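PDB 4J32: putative periplasmic protein from Salmonella enterica subsp. enterica serovar Typhimurium, which is the type VI secretion immunity protein Tai4, which inhibits the peptidoglycan-hydrolysing amidase effector Tae4 in the periplasm. Local coordinates for the interface of chains A and B and the interface of chains C and A. Numbering follows the deposited sequence. Chains: chain A/B, Putative periplasmic protein; chain C, Putative cytoplasmic protein.

Contact 1 joins the two Tai4 copies of the deposited assembly, chains A and B, probably a Tai4 dimer given the two-fold symmetry; contact 2 joins the Tae4 effector, chain C, to Tai4 chain A. The centres of their C-alpha atoms lie about 6 Å apart, and both use A:Phe77, just before helix 78-86, and A:Met80, in its first turn. One short stretch of chain A thus meets helix 30-46 of chain B and the chain C loop at 134-135; contact 2 also uses chain A residues 69-71, which contact 1 does not. The structure alone does not show whether one contact affects the other.

Contact 1: the interface of chains A and B. Residues chain A 75-80; chain B 35, 38-39, 42.
The N-terminus of helix 78-86 in one Tai4 immunity protein is capped in trans by B:Asp35 of the other, which reaches across the two-fold interface from helix 30-46 and acts as an N-cap side chain would. OD1 of B:Asp35 accepts from the backbone N of A:Asn78 at 2.8 Å through its syn lone pair. OD2 takes two donors: the backbone N of A:Thr79 on the syn side, 20° out of the carboxylate plane, and the hydroxyl OG1 of A:Thr79 at 2.6 Å through the anti lone pair. CG of B:Asp35 stands anti to its backbone N (chi1 -176°), extending the carboxylate across to chain A. Water 1 links OD1 of B:Asp35, at 2.7 Å, to the backbone N of A:Asp76. These partners fix the carboxylate's rotation, and the helix end would probably stabilise its negative charge. The side-chain amide of A:Asn78 is nearly parallel to the carboxylate, the planes 10° apart.

One turn further along helix 30-46, B:Thr39 turns its hydroxyl back to its own helix, OG1 to the carbonyl O of B:Asp35 at 2.9 Å. Its methyl CG2 is thereby given to chain A and rests 3.7 Å from CA of A:Met80. The bent A:Met80 chain brings its methyl CE tightly against CB of B:Ala42, at 3.3 Å. Between B:Asp35 and B:Thr39, CB of B:Ala38 touches CB of A:Ser75 at 3.6 Å, while CE1 of A:Phe77 approaches the B:Ala38 carbonyl. A:Ser75 OG accepts from the backbone N of A:Phe77, bracing the turn, and its CB sits over the centre of the phenyl face.

Contact 2: the interface of chains C and A. Residues chain C 134-135; chain A 69-71, 77, 80.
C:Ser134 of the Tae4 effector meets the loop of Tai4 at A:Asn70 chiefly through backbone atoms, in a part of the toxin-inhibitor interface between this NlpC/P60 papain-like cysteine peptidase and its immunity protein. Its N donates to the carbonyl O of A:Asn70 at 2.8 Å. The donor lies in the carbonyl plane and the C=O...N angle is 157°. Because the acceptor is a main-chain oxygen, this bond reads the course of the loop and not the identity of the asparagine side chain.

Followed outward, the C:Ser134 side chain starts at CB, which packs 3.7 Å from the thioether SD of A:Met80 and rests against the A:Asn70 carbonyl O as well. OG stands anti to the carbonyl carbon and beside the backbone N (chi1 -69°), the same N that binds A:Asn70. This places the hydroxyl near the A:Asn70 carbonyl, but at 3.3 Å from that O its direct bond is weak. Water 2 offers a stronger-looking indirect link: it lies 2.7 Å from OG of C:Ser134 and also bonds the backbone N and O of A:Asn70. The N-H of A:Asn70 points almost straight at the water, with 169° at the hydrogen. OG also lies beside A:Tyr69, 4.0 Å from its CB, at the root of the aromatic side chain.

C:Asn135 adds a looser flank. Its CG sits between the backbone N and carbonyl carbon, and the amide oxygen OD1 comes 3.2 Å from CA of A:Gly71. CB of the same residue meets CZ, the tip of the A:Phe77 ring, at 4.1 Å. The methyl CE of A:Met80 lies against the carbonyl O of C:Ser134.

In Tae4, the contacting pair lies in the connection between strands 124-131 and 138-143; in Tai4, residues 69-71 and A:Phe77 belong to the loop joining helices 51-65 and 78-86, with A:Met80 contributed from the start of the latter helix.

Contact 1: the interface of chains A and B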
# COMPACT_ATOMS: atom_id res chain seq x y z
N SER A 75 -0.71 -3.98 -16.22
CA SER A 75 -0.27 -3.79 -14.84
C SER A 75 0.39 -5.07 -14.36
O SER A 75 0.07 -6.16 -14.83
CB SER A 75 -1.46 -3.47 -13.92
OG SER A 75 -1.02 -3.14 -12.61
N ASP A 76 1.32 -4.92 -13.42
CA ASP A 76 1.85 -6.06 -12.70
C ASP A 76 1.01 -6.39 -11.48
O ASP A 76 1.25 -7.42 -10.82
CB ASP A 76 3.29 -5.76 -12.29
CG ASP A 76 4.24 -5.77 -13.48
OD1 ASP A 76 3.95 -6.46 -14.47
OD2 ASP A 76 5.28 -5.10 -13.41
N PHE A 77 0.05 -5.53 -11.15
CA PHE A 77 -0.78 -5.71 -9.94
C PHE A 77 0.03 -5.96 -8.63
O PHE A 77 -0.34 -6.81 -7.80
CB PHE A 77 -1.82 -6.82 -10.18
CG PHE A 77 -2.81 -6.48 -11.28
CD1 PHE A 77 -3.88 -5.62 -11.02
CD2 PHE A 77 -2.68 -7.03 -12.55
CE1 PHE A 77 -4.81 -5.31 -12.04
CE2 PHE A 77 -3.61 -6.72 -13.58
CZ PHE A 77 -4.66 -5.86 -13.30
N ASN A 78 1.13 -5.21 -8.45
CA ASN A 78 1.98 -5.36 -7.28
C ASN A 78 1.19 -5.07 -6.00
O ASN A 78 1.30 -5.80 -5.02
CB ASN A 78 3.20 -4.45 -7.39
CG ASN A 78 4.18 -4.95 -8.43
OD1 ASN A 78 4.43 -6.15 -8.49
ND2 ASN A 78 4.72 -4.05 -9.24
N THR A 79 0.37 -4.02 -6.05
CA THR A 79 -0.41 -3.59 -4.87
C THR A 79 -1.31 -4.77 -4.46
O THR A 79 -1.48 -5.05 -3.27
CB THR A 79 -1.31 -2.38 -5.21
OG1 THR A 79 -0.52 -1.31 -5.75
CG2 THR A 79 -2.06 -1.84 -3.94
N MET A 80 -1.88 -5.45 -5.45
CA MET A 80 -2.78 -6.58 -5.22
C MET A 80 -2.12 -7.75 -4.49
O MET A 80 -2.79 -8.49 -3.71
CB MET A 80 -3.34 -7.07 -6.55
CG MET A 80 -4.46 -8.04 -6.39
SD MET A 80 -5.19 -8.52 -7.98
CE MET A 80 -6.25 -7.10 -8.28
N ASP B 35 -0.28 1.32 -10.83
CA ASP B 35 -0.44 -0.03 -10.30
C ASP B 35 -1.55 -0.09 -9.25
O ASP B 35 -2.43 -0.97 -9.28
CB ASP B 35 0.89 -0.49 -9.68
CG ASP B 35 0.83 -1.94 -9.20
OD1 ASP B 35 1.38 -2.81 -9.92
OD2 ASP B 35 0.23 -2.17 -8.13
N ALA B 38 -4.86 0.40 -11.02
CA ALA B 38 -5.26 -0.83 -11.74
C ALA B 38 -5.82 -1.84 -10.75
O ALA B 38 -6.87 -2.48 -11.01
CB ALA B 38 -4.08 -1.42 -12.48
N THR B 39 -5.13 -1.97 -9.61
CA THR B 39 -5.54 -2.86 -8.54
C THR B 39 -6.92 -2.45 -8.00
O THR B 39 -7.82 -3.28 -7.86
CB THR B 39 -4.46 -2.88 -7.41
OG1 THR B 39 -3.25 -3.45 -7.93
CG2 THR B 39 -4.93 -3.68 -6.18
N ALA B 42 -9.80 -3.53 -10.21
CA ALA B 42 -10.15 -4.95 -10.10
C ALA B 42 -11.23 -5.15 -9.03
O ALA B 42 -12.20 -5.90 -9.23
CB ALA B 42 -8.91 -5.79 -9.78
O HOH W 1 2.44 -2.41 -12.33

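Contact 2: the interface of chains C and A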
# COMPACT_ATOMS: atom_id res chain seq x y z
N SER C 134 -6.74 -11.21 -13.10
CA SER C 134 -6.92 -10.79 -11.72
C SER C 134 -7.94 -9.66 -11.59
O SER C 134 -8.27 -9.28 -10.45
CB SER C 134 -5.58 -10.35 -11.16
OG SER C 134 -4.73 -11.48 -11.02
N ASN C 135 -8.42 -9.13 -12.70
CA ASN C 135 -9.31 -7.96 -12.69
C ASN C 135 -10.68 -8.23 -13.32
O ASN C 135 -11.51 -7.32 -13.38
CB ASN C 135 -8.63 -6.78 -13.40
CG ASN C 135 -8.53 -7.02 -14.92
OD1 ASN C 135 -8.07 -8.09 -15.35
ND2 ASN C 135 -9.00 -6.07 -15.71
N TYR A 69 1.05 -11.66 -11.32
CA TYR A 69 -0.37 -11.43 -11.53
C TYR A 69 -0.61 -10.76 -12.89
O TYR A 69 0.13 -9.86 -13.28
CB TYR A 69 -0.93 -10.52 -10.43
CG TYR A 69 -1.23 -11.17 -9.10
CD1 TYR A 69 -1.60 -10.37 -7.99
CD2 TYR A 69 -1.19 -12.56 -8.93
CE1 TYR A 69 -1.90 -10.95 -6.75
CE2 TYR A 69 -1.49 -13.15 -7.68
CZ TYR A 69 -1.86 -12.34 -6.61
OH TYR A 69 -2.18 -12.92 -5.39
N ASN A 70 -1.65 -11.20 -13.58
CA ASN A 70 -1.97 -10.72 -14.93
C ASN A 70 -3.44 -10.28 -15.00
O ASN A 70 -4.26 -10.68 -14.17
CB ASN A 70 -1.69 -11.84 -15.93
CG ASN A 70 -0.24 -12.31 -15.90
OD1 ASN A 70 0.65 -11.59 -16.37
ND2 ASN A 70 0.00 -13.51 -15.34
N GLY A 71 -3.75 -9.43 -15.97
CA GLY A 71 -5.12 -8.99 -16.16
C GLY A 71 -5.36 -8.53 -17.58
O GLY A 71 -4.47 -8.59 -18.43
N PHE A 77 0.05 -5.53 -11.15
CA PHE A 77 -0.78 -5.71 -9.94
C PHE A 77 0.03 -5.96 -8.63
O PHE A 77 -0.34 -6.81 -7.80
CB PHE A 77 -1.82 -6.82 -10.18
CG PHE A 77 -2.81 -6.48 -11.28
CD1 PHE A 77 -3.88 -5.62 -11.02
CD2 PHE A 77 -2.68 -7.03 -12.55
CE1 PHE A 77 -4.81 -5.31 -12.04
CE2 PHE A 77 -3.61 -6.72 -13.58
CZ PHE A 77 -4.66 -5.86 -13.30
N MET A 80 -1.88 -5.45 -5.45
CA MET A 80 -2.78 -6.58 -5.22
C MET A 80 -2.12 -7.75 -4.49
O MET A 80 -2.79 -8.49 -3.71
CB MET A 80 -3.34 -7.07 -6.55
CG MET A 80 -4.46 -8.04 -6.39
SD MET A 80 -5.19 -8.52 -7.98
CE MET A 80 -6.25 -7.10 -8.28
O HOH W 2 -3.34 -13.09 -12.74